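Local coordinates for protein probable acetyltransferase (Pseudomonas aeruginosa PAO1, PDB 2EUI) that probably transfers acyl groups (other than amino-acyl groups) as a GNAT-family acetyltransferase, although its actual function has not been established, at residues 13-18 with 60-65; 1-6 with 49-55; 20-25 with 82-86; 76-81 with 110-116. All blocks are in the same frame, centred on the assembly; numbering follows the deposited sequence.

From the N terminus, strand 2-5 finds its neighbour only after two helices, when contact 2 pairs residues 1-6 with 49-55. Before that loop closes, helix 11-24 has begun the next two: contact 1 lays 13-18 on 60-65 of strand 60-71, and contact 3 lays 20-25 on 82-86. Contacts 1, 2 and 3 therefore all cross one another along the chain. Contact 1 touches both others, through the pairing of strand 60-71 with 48-53 and with 76-86. Contact 4 joins 76-81 to 110-116 across helix 92-109; it follows contacts 1 and 2 in series, yet crosses contact 3, with which it shares strand 76-86. Contacts 1, 3 and 4 also reach the second subunit.

Contact 1: 13-18 with 60-65; sequences LLAPLF and LLGFCQ
Leu-14 O takes the backbone N-H of Phe-18 at 2.8 Å, with a weaker bond from the same N-H to Ala-15 O. This turn of helix 13-18 sets Leu-14 and Phe-18 against the same partner, the ring of Phe-63. Leu-14 brings its CD1 over one face of that ring, 4.0 Å from the centroid and 29° off the normal, a CH-pi contact. Leu-17 comes to the ring's edge instead, its CD2 in the ring plane and 3.6 Å from Phe-63 CD2. At the far end of the ring, Phe-63 CZ meets the edge of the Phe-18 ring, 3.9 Å from Phe-18 CD1. This is the first helix of a GNAT fold lying almost square across a central strand, at 81°; Phe-18 also packs on helix 31-44, which shares this side of the sheet. At the start of the strand Leu-60 packs against Leu-13, Leu-14 and Leu-17. Its CG sits anti to the backbone N (chi1 -160°), which lets CD2 reach the helix backbone, 3.4 Å from Leu-14 CA, while Leu-60 CG lies 3.5 Å from Leu-17 CD2. Leu-13 closes the outer end, with its CG 4.1 Å from Leu-60 CB.

Contact 2: 1-6 with 49-55; sequences MRIVQA and IYLALAD
The guanidinium of Arg-2 lies with one face over Leu-53 CB, while Ala-54 O sits at its edge, in plane, accepting from NH2 at 3.1 Å (N-H...O angle 151°). A bend at chi3 (38°) folds the side chain back over the neighbouring strand. Asp-55 OD1 stays 4.4 Å from Arg-2 NE and well out of the guanidinium plane, so at most a through-space attraction is likely. Val-4 O lies near the plane of the Tyr-50 ring, at its edge, and Ile-3 CG2 rests 3.9 Å from Tyr-50 CB; the ring also meets His-102 of helix 92-109 edge-to-face. On that same side Ile-3 CD1 covers Ala-52 CB. At the pairing's end, Ala-6 CB packs on Ile-49 CG2 and Leu-51 CD1. Arg-2/Leu-53 and Val-4/Leu-51 are hydrogen-bonded pairs: Leu-53 N reaches Arg-2 O at 2.7 Å and Leu-51 N reaches Val-4 O at 2.8 Å. With Ala-6 N bonded to Ile-49 O, they make the antiparallel ladder placing the N-terminal strand at the GNAT sheet's edge.

Contact 3: 20-25 with 82-86; sequences KYREFY and NDIYV
Helix 20-24 crosses strand 82-86 at Tyr-85, just past a classic beta bulge in which Asn-82 and Asp-83 both face Gln-65, consistent with the one GNAT proteins carry in this strand. An aromatic cluster of Tyr-21, Phe-24 and Tyr-85 sits beside it. The helix backbone rests directly on Tyr-85: Tyr-21 CA stands 3.9 Å from the ring centroid, 4° off the normal. From there the Tyr-21 ring turns an edge to the face of Tyr-85 in an offset edge-to-face pair, centroids 5.8 Å apart and planes at 63°. A chi1 of 163° swings the Tyr-21 ring away from the backbone N and along the strand toward the bulge, past Tyr-85, which runs the other way. Phe-24 meets Tyr-85 obliquely, its CG 4.0 Å from CE1. At the bulge Tyr-21 OH gives a weak hydrogen bond to Asp-83 OD1 at 2.6 Å. Asp-83 OD2 is hydrogen-bonded to Ser-72 of the second subunit, so one carboxylate engages both this helix and the dimer partner, which should limit its rotation.

Contact 4: 76-81 with 110-116; sequences KRVWIL and THAVRMR
Arg-77 O receives the N-H of Val-113 at 2.8 Å, where the chain turns a corner; beyond it a beta-alpha-beta crossover through helix 92-109 brings two parallel strands of the GNAT sheet together, Trp-79 paired with Met-115 and Ile-80 with Arg-116. Arg-77 N gives its hydrogen to a water, which in turn donates to His-111 O. His-111, with positive phi, is the C-prime residue of the Schellman motif ending that helix. The Arg-77 side chain doubles back so that CD lies over one face of the Trp-79 indole, toward its rim. Next comes Val-78, whose CG1 packs 4.0 Å from Arg-114 CG. Trp-79 uses both its backbone N-H and its carbonyl: N gives to Arg-114 O at 3.1 Å, and Trp-79 O accepts from Arg-116 N at 2.8 Å. Its indole presents an edge to Ala-112 CB, 3.6 Å from Trp-79 CD1. A bond from Trp-79 NE1 to Thr-110 OG1 is modelled but less sure; Thr-110 OG1 is also bonded to Ala-107 O. Ile-80 projects to the same side of the sheet as Arg-116. On the partner strand, Arg-114 and Met-115 pair antiparallel with a strand of the second subunit, continuing the sheet across the dimer. Last in line, Leu-81 N gives its hydrogen to Arg-116 O at 2.8 Å with an N-H...O angle of 164°, and Leu-81 CD2 lies 4.3 Å from Met-115 CE.

Contact 1: 13-18 with 60-65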
loop_
_atom_site.group_PDB
_atom_site.type_symbol
_atom_site.label_atom_id
_atom_site.label_comp_id
_atom_site.label_asym_id
_atom_site.label_seq_id
_atom_site.Cartn_x
_atom_site.Cartn_y
_atom_site.Cartn_z
ATOM N N LEU A 13 11.666 18.489 12.966
ATOM C CA LEU A 13 10.434 19.155 13.361
ATOM C C LEU A 13 9.279 18.160 13.442
ATOM O O LEU A 13 8.410 18.268 14.310
ATOM C CB LEU A 13 10.085 20.271 12.369
ATOM C CG LEU A 13 8.790 21.007 12.723
ATOM C CD1 LEU A 13 8.934 21.670 14.084
ATOM C CD2 LEU A 13 8.461 22.034 11.670
ATOM N N LEU A 14 9.303 17.177 12.545
ATOM C CA LEU A 14 8.259 16.163 12.448
ATOM C C LEU A 14 8.476 14.907 13.286
ATOM O O LEU A 14 7.509 14.251 13.685
ATOM C CB LEU A 14 8.079 15.778 10.973
ATOM C CG LEU A 14 7.173 14.601 10.628
ATOM C CD1 LEU A 14 5.733 14.946 10.986
ATOM C CD2 LEU A 14 7.326 14.268 9.150
ATOM N N ALA A 15 9.735 14.568 13.552
ATOM C CA ALA A 15 10.053 13.379 14.342
ATOM C C ALA A 15 9.289 13.320 15.671
ATOM O O ALA A 15 8.604 12.341 15.963
ATOM C CB ALA A 15 11.530 13.319 14.595
ATOM N N PRO A 16 9.390 14.370 16.494
ATOM C CA PRO A 16 8.667 14.328 17.765
ATOM C C PRO A 16 7.149 14.193 17.622
ATOM O O PRO A 16 6.495 13.512 18.424
ATOM C CB PRO A 16 9.101 15.624 18.452
ATOM C CG PRO A 16 9.401 16.528 17.303
ATOM C CD PRO A 16 10.138 15.630 16.354
ATOM N N LEU A 17 6.584 14.831 16.602
ATOM C CA LEU A 17 5.141 14.741 16.401
ATOM C C LEU A 17 4.739 13.370 15.866
ATOM O O LEU A 17 3.614 12.925 16.080
ATOM C CB LEU A 17 4.647 15.818 15.437
ATOM C CG LEU A 17 3.119 15.903 15.481
ATOM C CD1 LEU A 17 2.688 16.266 16.903
ATOM C CD2 LEU A 17 2.616 16.933 14.482
ATOM N N PHE A 18 5.664 12.715 15.169
ATOM C CA PHE A 18 5.411 11.388 14.621
ATOM C C PHE A 18 5.293 10.379 15.765
ATOM O O PHE A 18 4.535 9.401 15.692
ATOM C CB PHE A 18 6.555 10.983 13.697
ATOM C CG PHE A 18 6.333 9.686 12.982
ATOM C CD1 PHE A 18 5.269 9.533 12.106
ATOM C CD2 PHE A 18 7.219 8.628 13.149
ATOM C CE1 PHE A 18 5.092 8.343 11.402
ATOM C CE2 PHE A 18 7.048 7.429 12.445
ATOM C CZ PHE A 18 5.985 7.286 11.572
ATOM N N LEU A 60 4.739 22.716 13.860
ATOM C CA LEU A 60 3.914 21.647 13.329
ATOM C C LEU A 60 2.594 21.453 14.098
ATOM O O LEU A 60 2.590 21.013 15.251
ATOM C CB LEU A 60 4.750 20.368 13.346
ATOM C CG LEU A 60 4.385 19.177 12.472
ATOM C CD1 LEU A 60 4.289 19.599 11.001
ATOM C CD2 LEU A 60 5.452 18.103 12.680
ATOM N N LEU A 61 1.477 21.771 13.445
ATOM C CA LEU A 61 0.152 21.650 14.060
ATOM C C LEU A 61 -0.404 20.269 13.800
ATOM O O LEU A 61 -1.251 19.763 14.542
ATOM C CB LEU A 61 -0.797 22.697 13.476
ATOM C CG LEU A 61 -0.268 24.139 13.470
ATOM C CD1 LEU A 61 -1.060 24.950 12.482
ATOM C CD2 LEU A 61 -0.338 24.744 14.867
ATOM N N GLY A 62 0.080 19.661 12.727
ATOM C CA GLY A 62 -0.376 18.332 12.378
ATOM C C GLY A 62 0.327 17.853 11.123
ATOM O O GLY A 62 1.062 18.609 10.480
ATOM N N PHE A 63 0.117 16.596 10.767
ATOM C CA PHE A 63 0.758 16.094 9.579
ATOM C C PHE A 63 -0.043 14.959 8.962
ATOM O O PHE A 63 -0.921 14.374 9.591
ATOM C CB PHE A 63 2.179 15.640 9.908
ATOM C CG PHE A 63 2.232 14.347 10.644
ATOM C CD1 PHE A 63 2.221 13.141 9.955
ATOM C CD2 PHE A 63 2.219 14.325 12.028
ATOM C CE1 PHE A 63 2.190 11.937 10.639
ATOM C CE2 PHE A 63 2.189 13.116 12.719
ATOM C CZ PHE A 63 2.173 11.925 12.026
ATOM N N CYS A 64 0.292 14.645 7.722
ATOM C CA CYS A 64 -0.391 13.600 6.984
ATOM C C CYS A 64 0.616 12.777 6.160
ATOM O O CYS A 64 1.634 13.300 5.712
ATOM C CB CYS A 64 -1.432 14.278 6.083
ATOM S SG CYS A 64 -2.178 13.234 4.869
ATOM N N GLN A 65 0.352 11.486 5.992
ATOM C CA GLN A 65 1.247 10.654 5.189
ATOM C C GLN A 65 0.500 9.698 4.267
ATOM O O GLN A 65 -0.455 9.021 4.666
ATOM C CB GLN A 65 2.235 9.856 6.058
ATOM C CG GLN A 65 3.291 9.101 5.244
ATOM C CD GLN A 65 4.405 8.508 6.111
ATOM O OE1 GLN A 65 4.145 7.838 7.123
ATOM N NE2 GLN A 65 5.650 8.746 5.709
#

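Contact 2: 1-6 with 49-55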
loop_
_atom_site.group_PDB
_atom_site.type_symbol
_atom_site.label_atom_id
_atom_site.label_comp_id
_atom_site.label_asym_id
_atom_site.label_seq_id
_atom_site.Cartn_x
_atom_site.Cartn_y
_atom_site.Cartn_z
HETATM N N MSE A 1 -3.044 26.395 8.672
HETATM C CA MSE A 1 -3.223 27.605 7.825
HETATM C C MSE A 1 -2.401 27.472 6.557
HETATM O O MSE A 1 -2.782 27.959 5.494
HETATM C CB MSE A 1 -2.787 28.855 8.582
HETATM C CG MSE A 1 -3.082 30.155 7.845
HETATM SE SE MSE A 1 -2.989 31.683 9.060
HETATM C CE MSE A 1 -4.430 31.140 10.291
ATOM N N ARG A 2 -1.264 26.806 6.674
ATOM C CA ARG A 2 -0.398 26.605 5.527
ATOM C C ARG A 2 0.064 25.146 5.483
ATOM O O ARG A 2 0.415 24.559 6.514
ATOM C CB ARG A 2 0.791 27.563 5.610
ATOM C CG ARG A 2 1.829 27.388 4.517
ATOM C CD ARG A 2 2.910 28.446 4.656
ATOM N NE ARG A 2 3.197 28.692 6.064
ATOM C CZ ARG A 2 4.420 28.700 6.587
ATOM N NH1 ARG A 2 5.481 28.483 5.815
ATOM N NH2 ARG A 2 4.579 28.898 7.889
ATOM N N ILE A 3 0.025 24.560 4.287
ATOM C CA ILE A 3 0.440 23.174 4.100
ATOM C C ILE A 3 1.730 23.150 3.301
ATOM O O ILE A 3 1.892 23.909 2.351
ATOM C CB ILE A 3 -0.621 22.349 3.338
ATOM C CG1 ILE A 3 -1.984 22.468 4.029
ATOM C CG2 ILE A 3 -0.178 20.886 3.264
ATOM C CD1 ILE A 3 -1.975 22.146 5.508
ATOM N N VAL A 4 2.644 22.272 3.689
ATOM C CA VAL A 4 3.929 22.160 3.016
ATOM C C VAL A 4 4.387 20.704 2.949
ATOM O O VAL A 4 4.132 19.923 3.872
ATOM C CB VAL A 4 4.986 23.015 3.761
ATOM C CG1 VAL A 4 6.360 22.358 3.711
ATOM C CG2 VAL A 4 5.041 24.396 3.143
ATOM N N GLN A 5 5.055 20.328 1.861
ATOM C CA GLN A 5 5.529 18.959 1.762
ATOM C C GLN A 5 6.803 18.745 2.564
ATOM O O GLN A 5 7.786 19.465 2.416
ATOM C CB GLN A 5 5.764 18.553 0.316
ATOM C CG GLN A 5 6.301 17.139 0.170
ATOM C CD GLN A 5 5.830 16.467 -1.108
ATOM O OE1 GLN A 5 5.230 17.103 -1.967
ATOM N NE2 GLN A 5 6.100 15.176 -1.239
ATOM N N ALA A 6 6.768 17.751 3.437
ATOM C CA ALA A 6 7.913 17.436 4.262
ATOM C C ALA A 6 9.084 16.956 3.414
ATOM O O ALA A 6 8.911 16.201 2.461
ATOM C CB ALA A 6 7.536 16.367 5.274
ATOM N N ILE A 49 4.551 13.276 2.635
ATOM C CA ILE A 49 4.156 13.714 3.965
ATOM C C ILE A 49 3.787 15.195 3.929
ATOM O O ILE A 49 4.621 16.036 3.612
ATOM C CB ILE A 49 5.314 13.512 4.966
ATOM C CG1 ILE A 49 5.526 12.015 5.195
ATOM C CG2 ILE A 49 5.044 14.276 6.276
ATOM C CD1 ILE A 49 6.674 11.690 6.112
ATOM N N TYR A 50 2.538 15.516 4.244
ATOM C CA TYR A 50 2.118 16.912 4.261
ATOM C C TYR A 50 2.166 17.431 5.689
ATOM O O TYR A 50 1.798 16.728 6.625
ATOM C CB TYR A 50 0.705 17.074 3.692
ATOM C CG TYR A 50 0.608 16.808 2.212
ATOM C CD1 TYR A 50 1.356 17.550 1.298
ATOM C CD2 TYR A 50 -0.200 15.784 1.724
ATOM C CE1 TYR A 50 1.307 17.273 -0.069
ATOM C CE2 TYR A 50 -0.260 15.496 0.361
ATOM C CZ TYR A 50 0.497 16.242 -0.528
ATOM O OH TYR A 50 0.458 15.939 -1.871
ATOM N N LEU A 51 2.639 18.664 5.835
ATOM C CA LEU A 51 2.768 19.311 7.133
ATOM C C LEU A 51 1.923 20.574 7.219
ATOM O O LEU A 51 2.023 21.447 6.355
ATOM C CB LEU A 51 4.231 19.700 7.398
ATOM C CG LEU A 51 5.300 18.609 7.341
ATOM C CD1 LEU A 51 6.697 19.211 7.509
ATOM C CD2 LEU A 51 5.005 17.577 8.411
ATOM N N ALA A 52 1.098 20.668 8.260
ATOM C CA ALA A 52 0.268 21.857 8.486
ATOM C C ALA A 52 1.051 22.771 9.426
ATOM O O ALA A 52 1.267 22.429 10.595
ATOM C CB ALA A 52 -1.076 21.471 9.124
ATOM N N LEU A 53 1.479 23.924 8.915
ATOM C CA LEU A 53 2.254 24.874 9.715
ATOM C C LEU A 53 1.524 26.190 9.975
ATOM O O LEU A 53 0.886 26.746 9.075
ATOM C CB LEU A 53 3.582 25.178 9.025
ATOM C CG LEU A 53 4.368 23.990 8.471
ATOM C CD1 LEU A 53 5.779 24.446 8.075
ATOM C CD2 LEU A 53 4.422 22.870 9.515
ATOM N N ALA A 54 1.620 26.683 11.209
ATOM C CA ALA A 54 0.986 27.949 11.582
ATOM C C ALA A 54 1.620 29.034 10.716
ATOM O O ALA A 54 2.816 28.975 10.435
ATOM C CB ALA A 54 1.228 28.238 13.048
ATOM N N ASP A 55 0.833 30.024 10.296
ATOM C CA ASP A 55 1.364 31.071 9.429
ATOM C C ASP A 55 2.603 31.759 9.989
ATOM O O ASP A 55 3.611 31.896 9.287
ATOM C CB ASP A 55 0.301 32.134 9.118
ATOM C CG ASP A 55 0.580 32.886 7.801
ATOM O OD1 ASP A 55 1.676 32.688 7.224
ATOM O OD2 ASP A 55 -0.298 33.668 7.353
#

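Contact 3: 20-25 with 82-86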
loop_
_atom_site.group_PDB
_atom_site.type_symbol
_atom_site.label_atom_id
_atom_site.label_comp_id
_atom_site.label_asym_id
_atom_site.label_seq_id
_atom_site.Cartn_x
_atom_site.Cartn_y
_atom_site.Cartn_z
ATOM N N LYS A 20 4.292 11.125 18.967
ATOM C CA LYS A 20 3.023 11.411 19.635
ATOM C C LYS A 20 1.914 10.595 18.996
ATOM O O LYS A 20 1.088 9.983 19.683
ATOM C CB LYS A 20 2.679 12.894 19.493
ATOM C CG LYS A 20 3.698 13.853 20.065
ATOM C CD LYS A 20 3.397 14.166 21.505
ATOM C CE LYS A 20 4.397 15.157 22.033
ATOM N NZ LYS A 20 4.654 16.195 21.002
ATOM N N TYR A 21 1.902 10.621 17.666
ATOM C CA TYR A 21 0.930 9.894 16.845
ATOM C C TYR A 21 0.926 8.388 17.136
ATOM O O TYR A 21 -0.120 7.796 17.400
ATOM C CB TYR A 21 1.251 10.134 15.369
ATOM C CG TYR A 21 0.610 9.151 14.420
ATOM C CD1 TYR A 21 -0.765 9.154 14.207
ATOM C CD2 TYR A 21 1.379 8.215 13.736
ATOM C CE1 TYR A 21 -1.358 8.254 13.338
ATOM C CE2 TYR A 21 0.797 7.313 12.870
ATOM C CZ TYR A 21 -0.573 7.335 12.671
ATOM O OH TYR A 21 -1.164 6.446 11.798
ATOM N N ARG A 22 2.108 7.779 17.078
ATOM C CA ARG A 22 2.253 6.357 17.322
ATOM C C ARG A 22 1.891 6.040 18.762
ATOM O O ARG A 22 1.274 5.016 19.052
ATOM C CB ARG A 22 3.696 5.915 17.035
ATOM C CG ARG A 22 4.137 6.078 15.575
ATOM C CD ARG A 22 5.565 5.600 15.342
ATOM N NE ARG A 22 5.758 4.224 15.797
ATOM C CZ ARG A 22 6.202 3.892 17.007
ATOM N NH1 ARG A 22 6.505 4.843 17.878
ATOM N NH2 ARG A 22 6.340 2.622 17.350
ATOM N N GLU A 23 2.275 6.923 19.674
ATOM C CA GLU A 23 1.977 6.699 21.081
ATOM C C GLU A 23 0.481 6.808 21.311
ATOM O O GLU A 23 -0.107 5.996 22.029
ATOM C CB GLU A 23 2.705 7.719 21.951
ATOM C CG GLU A 23 4.200 7.646 21.858
ATOM C CD GLU A 23 4.880 8.655 22.753
ATOM O OE1 GLU A 23 4.601 9.872 22.608
ATOM O OE2 GLU A 23 5.700 8.233 23.602
ATOM N N PHE A 24 -0.125 7.810 20.683
ATOM C CA PHE A 24 -1.549 8.056 20.829
ATOM C C PHE A 24 -2.393 6.873 20.388
ATOM O O PHE A 24 -3.532 6.723 20.821
ATOM C CB PHE A 24 -1.950 9.292 20.027
ATOM C CG PHE A 24 -3.402 9.642 20.145
ATOM C CD1 PHE A 24 -3.864 10.395 21.217
ATOM C CD2 PHE A 24 -4.316 9.191 19.196
ATOM C CE1 PHE A 24 -5.223 10.696 21.343
ATOM C CE2 PHE A 24 -5.673 9.483 19.313
ATOM C CZ PHE A 24 -6.129 10.239 20.389
ATOM N N TYR A 25 -1.836 6.032 19.525
ATOM C CA TYR A 25 -2.568 4.877 19.026
ATOM C C TYR A 25 -2.137 3.530 19.607
ATOM O O TYR A 25 -2.449 2.477 19.048
ATOM C CB TYR A 25 -2.508 4.848 17.494
ATOM C CG TYR A 25 -3.405 5.887 16.867
ATOM C CD1 TYR A 25 -4.790 5.780 16.954
ATOM C CD2 TYR A 25 -2.871 7.001 16.223
ATOM C CE1 TYR A 25 -5.624 6.762 16.417
ATOM C CE2 TYR A 25 -3.694 7.989 15.681
ATOM C CZ TYR A 25 -5.068 7.864 15.778
ATOM O OH TYR A 25 -5.886 8.824 15.222
ATOM N N ASN A 82 -2.105 6.257 5.113
ATOM C CA ASN A 82 -1.826 5.567 6.366
ATOM C C ASN A 82 -2.011 6.417 7.614
ATOM O O ASN A 82 -2.697 5.993 8.546
ATOM C CB ASN A 82 -0.392 5.017 6.370
ATOM C CG ASN A 82 -0.011 4.388 7.705
ATOM O OD1 ASN A 82 1.168 4.172 7.993
ATOM N ND2 ASN A 82 -1.013 4.087 8.523
ATOM N N ASP A 83 -1.392 7.602 7.624
ATOM C CA ASP A 83 -1.436 8.494 8.783
ATOM C C ASP A 83 -2.033 9.877 8.578
ATOM O O ASP A 83 -1.879 10.513 7.535
ATOM C CB ASP A 83 -0.030 8.718 9.357
ATOM C CG ASP A 83 0.868 7.515 9.215
ATOM O OD1 ASP A 83 0.558 6.462 9.818
ATOM O OD2 ASP A 83 1.893 7.632 8.497
ATOM N N ILE A 84 -2.692 10.340 9.627
ATOM C CA ILE A 84 -3.297 11.656 9.677
ATOM C C ILE A 84 -3.261 11.937 11.179
ATOM O O ILE A 84 -3.565 11.064 11.984
ATOM C CB ILE A 84 -4.752 11.654 9.085
ATOM C CG1 ILE A 84 -5.390 13.026 9.270
ATOM C CG2 ILE A 84 -5.611 10.582 9.731
ATOM C CD1 ILE A 84 -4.755 14.113 8.444
ATOM N N TYR A 85 -2.836 13.128 11.571
ATOM C CA TYR A 85 -2.758 13.424 13.000
ATOM C C TYR A 85 -2.543 14.882 13.352
ATOM O O TYR A 85 -1.752 15.590 12.723
ATOM C CB TYR A 85 -1.639 12.603 13.636
ATOM C CG TYR A 85 -1.493 12.803 15.127
ATOM C CD1 TYR A 85 -2.353 12.164 16.022
ATOM C CD2 TYR A 85 -0.489 13.619 15.648
ATOM C CE1 TYR A 85 -2.212 12.329 17.398
ATOM C CE2 TYR A 85 -0.341 13.790 17.022
ATOM C CZ TYR A 85 -1.203 13.143 17.887
ATOM O OH TYR A 85 -1.076 13.311 19.241
ATOM N N VAL A 86 -3.249 15.319 14.383
ATOM C CA VAL A 86 -3.135 16.694 14.849
ATOM C C VAL A 86 -2.628 16.690 16.285
ATOM O O VAL A 86 -2.892 15.761 17.032
ATOM C CB VAL A 86 -4.499 17.412 14.801
ATOM C CG1 VAL A 86 -4.327 18.862 15.209
ATOM C CG2 VAL A 86 -5.094 17.316 13.400
#

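Contact 4: 76-81 with 110-116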
loop_
_atom_site.group_PDB
_atom_site.type_symbol
_atom_site.label_atom_id
_atom_site.label_comp_id
_atom_site.label_asym_id
_atom_site.label_seq_id
_atom_site.Cartn_x
_atom_site.Cartn_y
_atom_site.Cartn_z
ATOM N N LYS A 76 -3.521 2.582 -13.471
ATOM C CA LYS A 76 -3.502 3.921 -12.924
ATOM C C LYS A 76 -2.961 3.944 -11.484
ATOM O O LYS A 76 -2.804 2.897 -10.831
ATOM C CB LYS A 76 -4.914 4.508 -12.976
ATOM C CG LYS A 76 -5.412 4.883 -14.359
ATOM C CD LYS A 76 -6.888 5.242 -14.305
ATOM C CE LYS A 76 -7.256 6.332 -15.314
ATOM N NZ LYS A 76 -6.607 7.657 -15.014
ATOM N N ARG A 77 -2.670 5.154 -11.007
ATOM C CA ARG A 77 -2.145 5.383 -9.665
ATOM C C ARG A 77 -3.209 5.151 -8.588
ATOM O O ARG A 77 -4.402 5.187 -8.872
ATOM C CB ARG A 77 -1.625 6.824 -9.578
ATOM C CG ARG A 77 -1.425 7.359 -8.166
ATOM C CD ARG A 77 -0.125 6.875 -7.569
ATOM N NE ARG A 77 1.021 7.499 -8.223
ATOM C CZ ARG A 77 2.278 7.124 -8.020
ATOM N NH1 ARG A 77 2.536 6.127 -7.186
ATOM N NH2 ARG A 77 3.274 7.750 -8.632
ATOM N N VAL A 78 -2.754 4.887 -7.368
ATOM C CA VAL A 78 -3.613 4.698 -6.203
ATOM C C VAL A 78 -2.843 5.309 -5.039
ATOM O O VAL A 78 -1.610 5.246 -5.007
ATOM C CB VAL A 78 -3.860 3.217 -5.856
ATOM C CG1 VAL A 78 -4.569 3.114 -4.509
ATOM C CG2 VAL A 78 -4.686 2.562 -6.926
ATOM N N TRP A 79 -3.556 5.908 -4.090
ATOM C CA TRP A 79 -2.898 6.508 -2.942
ATOM C C TRP A 79 -3.361 5.876 -1.644
ATOM O O TRP A 79 -4.545 5.891 -1.321
ATOM C CB TRP A 79 -3.136 8.023 -2.900
ATOM C CG TRP A 79 -2.347 8.761 -3.922
ATOM C CD1 TRP A 79 -2.793 9.242 -5.118
ATOM C CD2 TRP A 79 -0.944 9.021 -3.887
ATOM N NE1 TRP A 79 -1.752 9.775 -5.837
ATOM C CE2 TRP A 79 -0.599 9.645 -5.104
ATOM C CE3 TRP A 79 0.067 8.764 -2.952
ATOM C CZ2 TRP A 79 0.710 10.038 -5.404
ATOM C CZ3 TRP A 79 1.370 9.154 -3.254
ATOM C CH2 TRP A 79 1.677 9.774 -4.471
ATOM N N ILE A 80 -2.415 5.297 -0.913
ATOM C CA ILE A 80 -2.710 4.681 0.361
ATOM C C ILE A 80 -2.550 5.785 1.392
ATOM O O ILE A 80 -1.539 6.489 1.411
ATOM C CB ILE A 80 -1.712 3.560 0.698
ATOM C CG1 ILE A 80 -1.720 2.491 -0.394
ATOM C CG2 ILE A 80 -2.065 2.942 2.029
ATOM C CD1 ILE A 80 -0.831 1.303 -0.078
ATOM N N LEU A 81 -3.557 5.948 2.237
ATOM C CA LEU A 81 -3.520 6.963 3.275
ATOM C C LEU A 81 -3.324 6.235 4.592
ATOM O O LEU A 81 -4.260 5.651 5.128
ATOM C CB LEU A 81 -4.838 7.730 3.288
ATOM C CG LEU A 81 -5.028 8.892 4.263
ATOM C CD1 LEU A 81 -3.945 9.959 4.058
ATOM C CD2 LEU A 81 -6.414 9.478 4.032
ATOM N N THR A 110 -3.106 13.893 -9.719
ATOM C CA THR A 110 -2.262 12.848 -10.299
ATOM C C THR A 110 -3.037 11.709 -10.935
ATOM O O THR A 110 -2.501 10.614 -11.118
ATOM C CB THR A 110 -1.306 12.237 -9.261
ATOM O OG1 THR A 110 -2.063 11.748 -8.146
ATOM C CG2 THR A 110 -0.290 13.264 -8.805
ATOM N N HIS A 111 -4.299 11.963 -11.251
ATOM C CA HIS A 111 -5.131 10.971 -11.907
ATOM C C HIS A 111 -5.116 9.613 -11.213
ATOM O O HIS A 111 -4.875 8.581 -11.845
ATOM C CB HIS A 111 -4.668 10.833 -13.357
ATOM C CG HIS A 111 -4.455 12.149 -14.036
ATOM N ND1 HIS A 111 -5.491 13.011 -14.324
ATOM C CD2 HIS A 111 -3.316 12.797 -14.388
ATOM C CE1 HIS A 111 -5.001 14.137 -14.818
ATOM N NE2 HIS A 111 -3.685 14.033 -14.865
ATOM N N ALA A 112 -5.374 9.614 -9.909
ATOM C CA ALA A 112 -5.402 8.374 -9.154
ATOM C C ALA A 112 -6.767 7.746 -9.371
ATOM O O ALA A 112 -7.751 8.451 -9.532
ATOM C CB ALA A 112 -5.187 8.658 -7.685
ATOM N N VAL A 113 -6.830 6.422 -9.402
ATOM C CA VAL A 113 -8.107 5.745 -9.587
ATOM C C VAL A 113 -8.860 5.875 -8.283
ATOM O O VAL A 113 -10.067 6.115 -8.257
ATOM C CB VAL A 113 -7.936 4.227 -9.858
ATOM C CG1 VAL A 113 -9.268 3.613 -10.274
ATOM C CG2 VAL A 113 -6.887 4.001 -10.912
ATOM N N ARG A 114 -8.124 5.718 -7.188
ATOM C CA ARG A 114 -8.716 5.786 -5.862
ATOM C C ARG A 114 -7.679 6.044 -4.778
ATOM O O ARG A 114 -6.480 6.151 -5.039
ATOM C CB ARG A 114 -9.431 4.464 -5.556
ATOM C CG ARG A 114 -8.480 3.275 -5.409
ATOM C CD ARG A 114 -9.226 1.968 -5.264
ATOM N NE ARG A 114 -10.004 1.683 -6.461
ATOM C CZ ARG A 114 -9.614 0.880 -7.447
ATOM N NH1 ARG A 114 -8.444 0.255 -7.384
ATOM N NH2 ARG A 114 -10.395 0.722 -8.509
HETATM N N MSE A 115 -8.181 6.153 -3.560
HETATM C CA MSE A 115 -7.374 6.345 -2.382
HETATM C C MSE A 115 -7.880 5.219 -1.510
HETATM O O MSE A 115 -9.082 4.942 -1.487
HETATM C CB MSE A 115 -7.673 7.678 -1.709
HETATM C CG MSE A 115 -6.993 8.887 -2.318
HETATM SE SE MSE A 115 -7.336 10.440 -1.212
HETATM C CE MSE A 115 -5.747 10.405 -0.109
ATOM N N ARG A 116 -6.968 4.561 -0.809
ATOM C CA ARG A 116 -7.328 3.453 0.057
ATOM C C ARG A 116 -6.748 3.724 1.443
ATOM O O ARG A 116 -5.608 4.168 1.576
ATOM C CB ARG A 116 -6.779 2.151 -0.546
ATOM C CG ARG A 116 -6.922 0.899 0.313
ATOM C CD ARG A 116 -5.836 0.809 1.406
ATOM N NE ARG A 116 -5.762 -0.515 2.034
ATOM C CZ ARG A 116 -5.415 -1.636 1.391
ATOM N NH1 ARG A 116 -5.106 -1.604 0.093
ATOM N NH2 ARG A 116 -5.369 -2.792 2.048
HETATM O O HOH W 1 -2.383 7.407 -12.903
#